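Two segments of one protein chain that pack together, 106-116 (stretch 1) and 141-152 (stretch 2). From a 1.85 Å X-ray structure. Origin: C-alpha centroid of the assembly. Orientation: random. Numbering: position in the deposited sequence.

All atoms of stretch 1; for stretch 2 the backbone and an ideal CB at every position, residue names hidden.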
# COMPACT_ATOMS: atom_id res chain seq x y z
N PHE A 106 6.58 33.65 16.08
CA PHE A 106 6.94 32.24 15.96
C PHE A 106 5.77 31.37 15.48
O PHE A 106 5.87 30.66 14.47
CB PHE A 106 7.46 31.72 17.30
CG PHE A 106 8.11 30.36 17.22
CD1 PHE A 106 9.34 30.21 16.58
CD2 PHE A 106 7.50 29.25 17.78
CE1 PHE A 106 9.95 28.97 16.50
CE2 PHE A 106 8.11 28.00 17.71
CZ PHE A 106 9.34 27.86 17.07
N LEU A 107 4.67 31.44 16.21
CA LEU A 107 3.53 30.56 15.98
C LEU A 107 2.89 30.79 14.62
O LEU A 107 2.27 29.89 14.07
CB LEU A 107 2.49 30.71 17.10
CG LEU A 107 2.87 30.24 18.50
CD1 LEU A 107 1.75 30.54 19.49
CD2 LEU A 107 3.22 28.75 18.51
N ARG A 108 3.04 31.99 14.06
CA ARG A 108 2.44 32.25 12.75
C ARG A 108 3.16 31.50 11.65
O ARG A 108 2.63 31.37 10.55
CB ARG A 108 2.46 33.75 12.43
CG ARG A 108 1.69 34.61 13.40
CD ARG A 108 0.33 34.03 13.78
NE ARG A 108 -0.37 34.94 14.68
CZ ARG A 108 -0.11 35.03 15.98
NH1 ARG A 108 0.81 34.24 16.52
NH2 ARG A 108 -0.77 35.89 16.74
N ARG A 109 4.36 31.01 11.93
CA ARG A 109 5.13 30.28 10.93
C ARG A 109 5.00 28.76 11.08
O ARG A 109 5.64 28.02 10.35
CB ARG A 109 6.59 30.72 10.92
CG ARG A 109 6.79 32.16 10.42
CD ARG A 109 8.23 32.58 10.53
NE ARG A 109 8.64 32.75 11.92
CZ ARG A 109 9.62 32.06 12.51
NH1 ARG A 109 10.31 31.16 11.82
NH2 ARG A 109 9.92 32.29 13.78
N VAL A 110 4.15 28.32 12.01
CA VAL A 110 3.92 26.89 12.21
C VAL A 110 3.21 26.35 10.98
O VAL A 110 2.07 26.70 10.70
CB VAL A 110 3.07 26.58 13.48
CG1 VAL A 110 2.79 25.08 13.59
CG2 VAL A 110 3.79 27.05 14.73
N ALA A 111 3.91 25.49 10.24
CA ALA A 111 3.40 25.00 8.97
C ALA A 111 2.66 23.66 9.10
O ALA A 111 1.91 23.27 8.21
CB ALA A 111 4.54 24.90 7.94
N SER A 112 2.88 22.98 10.23
CA SER A 112 2.26 21.69 10.48
C SER A 112 2.59 21.22 11.88
O SER A 112 3.52 21.71 12.52
CB SER A 112 2.77 20.64 9.50
OG SER A 112 4.15 20.41 9.69
N GLY A 113 1.82 20.24 12.34
CA GLY A 113 2.10 19.57 13.59
C GLY A 113 1.81 18.10 13.42
O GLY A 113 0.91 17.71 12.66
N ALA A 114 2.60 17.27 14.08
CA ALA A 114 2.45 15.83 13.95
C ALA A 114 2.84 15.12 15.23
O ALA A 114 3.75 15.56 15.93
CB ALA A 114 3.29 15.30 12.81
N VAL A 115 2.17 14.01 15.52
CA VAL A 115 2.53 13.20 16.67
C VAL A 115 2.72 11.76 16.25
O VAL A 115 1.79 11.13 15.76
CB VAL A 115 1.49 13.27 17.81
CG1 VAL A 115 1.99 12.47 19.03
CG2 VAL A 115 1.24 14.71 18.20
N SER A 116 3.95 11.26 16.42
CA SER A 116 4.26 9.85 16.20
C SER A 116 3.94 9.10 17.49
O SER A 116 4.45 9.46 18.56
CB SER A 116 5.75 9.67 15.88
OG SER A 116 6.06 8.30 15.65
N UNK A 141 -8.50 17.37 19.77
CA UNK A 141 -8.36 17.96 21.11
C UNK A 141 -7.09 18.80 21.27
O UNK A 141 -6.91 19.47 22.28
CB UNK A 141 -8.37 16.85 22.16
N UNK A 142 -6.21 18.74 20.27
CA UNK A 142 -4.88 19.34 20.38
C UNK A 142 -4.90 20.82 20.05
O UNK A 142 -5.70 21.26 19.23
CB UNK A 142 -3.89 18.62 19.46
N UNK A 143 -4.00 21.59 20.70
CA UNK A 143 -3.81 23.04 20.51
C UNK A 143 -3.62 23.42 19.05
O UNK A 143 -2.61 23.04 18.46
CB UNK A 143 -2.60 23.52 21.32
N UNK A 144 -4.55 24.20 18.51
CA UNK A 144 -4.50 24.58 17.11
C UNK A 144 -3.24 25.38 16.76
O UNK A 144 -2.76 25.35 15.63
CB UNK A 144 -5.75 25.39 16.75
N UNK A 145 -2.70 26.08 17.75
CA UNK A 145 -1.49 26.85 17.51
C UNK A 145 -0.29 25.94 17.28
O UNK A 145 0.68 26.33 16.61
CB UNK A 145 -1.22 27.79 18.69
N UNK A 146 -0.33 24.73 17.83
CA UNK A 146 0.74 23.76 17.58
C UNK A 146 0.34 22.78 16.49
O UNK A 146 1.19 22.20 15.82
CB UNK A 146 1.09 23.00 18.86
N UNK A 147 -0.97 22.61 16.31
CA UNK A 147 -1.46 21.67 15.31
C UNK A 147 -2.51 22.31 14.43
O UNK A 147 -3.72 22.15 14.68
CB UNK A 147 -2.03 20.42 15.98
N UNK A 148 -2.06 23.03 13.38
CA UNK A 148 -2.97 23.82 12.56
C UNK A 148 -4.03 22.97 11.88
O UNK A 148 -3.74 21.83 11.47
CB UNK A 148 -2.18 24.60 11.50
N UNK A 149 -5.23 23.51 11.81
CA UNK A 149 -6.36 22.86 11.16
C UNK A 149 -5.95 22.46 9.75
O UNK A 149 -5.36 23.25 9.03
CB UNK A 149 -7.59 23.78 11.13
N UNK A 150 -6.24 21.21 9.38
CA UNK A 150 -5.98 20.75 8.03
C UNK A 150 -4.51 20.58 7.69
O UNK A 150 -4.15 20.34 6.54
CB UNK A 150 -6.61 21.73 7.04
N UNK A 151 -3.65 20.68 8.70
CA UNK A 151 -2.22 20.58 8.49
C UNK A 151 -1.58 19.72 9.57
O UNK A 151 -0.41 19.89 9.90
CB UNK A 151 -1.58 21.97 8.47
N UNK A 152 -2.36 18.78 10.12
CA UNK A 152 -1.92 18.02 11.29
C UNK A 152 -2.38 16.56 11.27
O UNK A 152 -3.43 16.24 10.72
CB UNK A 152 -2.43 18.70 12.56

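Stretch 1 leaves a helix through a type I turn from Leu107 to Val110 and then runs as a strand; stretch 2 loops beside it and joins it as a parallel neighbour at its last position.

Position 141 has nothing of stretch 1 within reach of its CB, so the contact sets no preference; Asp141 is deposited.

At 142 the CB points toward stretch 1 but is too far to touch it. A long apolar or aromatic side chain could reach Val115. Tyr142 does so, its CE2 lying 4.0 Å from Val115 CG2.

Positions 143 and 144 lie out of reach. At 143, phi of -52° is compatible with proline among many others, and Pro143 is found there. Val144 follows.

The CB of 145 points sideways, 4.1 Å from Leu107 CD1. An aliphatic chain could lie along that leucine, and a longer polar one could pass it. Glu145 is deposited: its OE2 lies 3.7 Å from Leu107 CD1, and its carboxylate is hydrogen-bonded elsewhere in the structure.

At 146 the CB points away, so only a side chain with some length could come back to stretch 1. Leucine, isoleucine or methionine are all plausible. Leu146 (m, t) brings its CD2 to 4.1 Å from Leu107 CD2. Its backbone O makes a CA-H...O contact with Gly113 CA at 3.6 Å but has no hydrogen-bond partner.

Position 147 sits opposite the bare backbone of Gly113, with its CB sideways and 4.8 Å from Gly113 CA. That gap can admit a flat ring or a slim apolar chain. Phe147 fills it: CD2 comes within 3.5 Å of Gly113 C, and CE2 lies 3.6 Å from Val115 CG2. The pairing depends on the glycine, since an ideal CB there would be 2.5 Å from Phe147 CD2 and 2.3 Å from Leu146 O, both clashes.

At 148 the CB points toward Val110 and Ser112, and phi is -61°. A compact apolar residue would suit, proline included. Pro148 sets its CG 3.8 Å from Val110 CG1 and opens a type II turn ending at 151.

Position 149 projects clear of stretch 1 and tolerates a long polar chain; Lys149 is extended there. At 150, phi of 71° favours glycine, and Gly150 is found.

The CB of 151 is 3.7 Å from Ala111 O, an acceptor that invites polar or long flexible chains. Arg151 passes it with CD 3.2 Å from Ala111 O; its side chain makes no hydrogen bond across the contact. Its backbone O accepts a weak hydrogen bond from Gly113 N at 3.3 Å.

At 152, bridged to Gly113, the CB lies 3.5 Å from Gly113 O and faces the backbone of Phe147 and Pro148 in its own loop, so a small residue such as alanine, serine or cysteine is a good fit. Ser152 turns its OG back to Pro148 O, a 2.8 Å hydrogen bond bracing the turn.

Stretch 2 141-152: DYPVELFPKGRS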
# COMPACT_ATOMS: atom_id res chain seq x y z
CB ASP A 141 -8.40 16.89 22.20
CG ASP A 141 -9.76 16.24 22.35
OD1 ASP A 141 -10.73 16.73 21.72
OD2 ASP A 141 -9.87 15.26 23.11
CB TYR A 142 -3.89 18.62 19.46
CG TYR A 142 -3.59 17.19 19.86
CD1 TYR A 142 -4.06 16.66 21.06
CD2 TYR A 142 -2.82 16.38 19.04
CE1 TYR A 142 -3.79 15.37 21.43
CE2 TYR A 142 -2.52 15.09 19.40
CZ TYR A 142 -3.01 14.58 20.59
OH TYR A 142 -2.73 13.29 20.95
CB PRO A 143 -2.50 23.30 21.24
CG PRO A 143 -2.49 22.32 22.34
CD PRO A 143 -3.13 21.07 21.78
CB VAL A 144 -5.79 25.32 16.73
CG1 VAL A 144 -5.50 26.74 16.25
CG2 VAL A 144 -6.53 24.53 15.71
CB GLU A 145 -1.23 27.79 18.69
CG GLU A 145 -2.40 28.70 19.03
CD GLU A 145 -2.26 29.35 20.40
OE1 GLU A 145 -2.61 28.70 21.41
OE2 GLU A 145 -1.79 30.51 20.46
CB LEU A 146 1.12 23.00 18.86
CG LEU A 146 1.66 23.89 19.97
CD1 LEU A 146 2.12 23.07 21.17
CD2 LEU A 146 2.79 24.76 19.45
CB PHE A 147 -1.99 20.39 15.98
CG PHE A 147 -0.96 19.70 16.83
CD1 PHE A 147 -0.81 20.04 18.17
CD2 PHE A 147 -0.13 18.73 16.28
CE1 PHE A 147 0.16 19.41 18.96
CE2 PHE A 147 0.83 18.09 17.05
CZ PHE A 147 0.98 18.43 18.40
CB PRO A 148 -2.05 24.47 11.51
CG PRO A 148 -0.72 24.55 12.17
CD PRO A 148 -0.65 23.27 13.01
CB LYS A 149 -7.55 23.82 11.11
CG LYS A 149 -8.68 23.36 10.19
CD LYS A 149 -9.78 24.42 10.06
CE LYS A 149 -10.79 24.06 8.96
NZ LYS A 149 -11.89 25.06 8.84
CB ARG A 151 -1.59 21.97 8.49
CG ARG A 151 -2.11 22.94 7.42
CD ARG A 151 -1.00 23.89 7.00
NE ARG A 151 -0.85 24.11 5.56
CZ ARG A 151 -0.93 23.19 4.60
NH1 ARG A 151 -1.19 21.91 4.86
NH2 ARG A 151 -0.76 23.55 3.34
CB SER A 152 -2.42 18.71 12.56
OG SER A 152 -1.92 20.03 12.63
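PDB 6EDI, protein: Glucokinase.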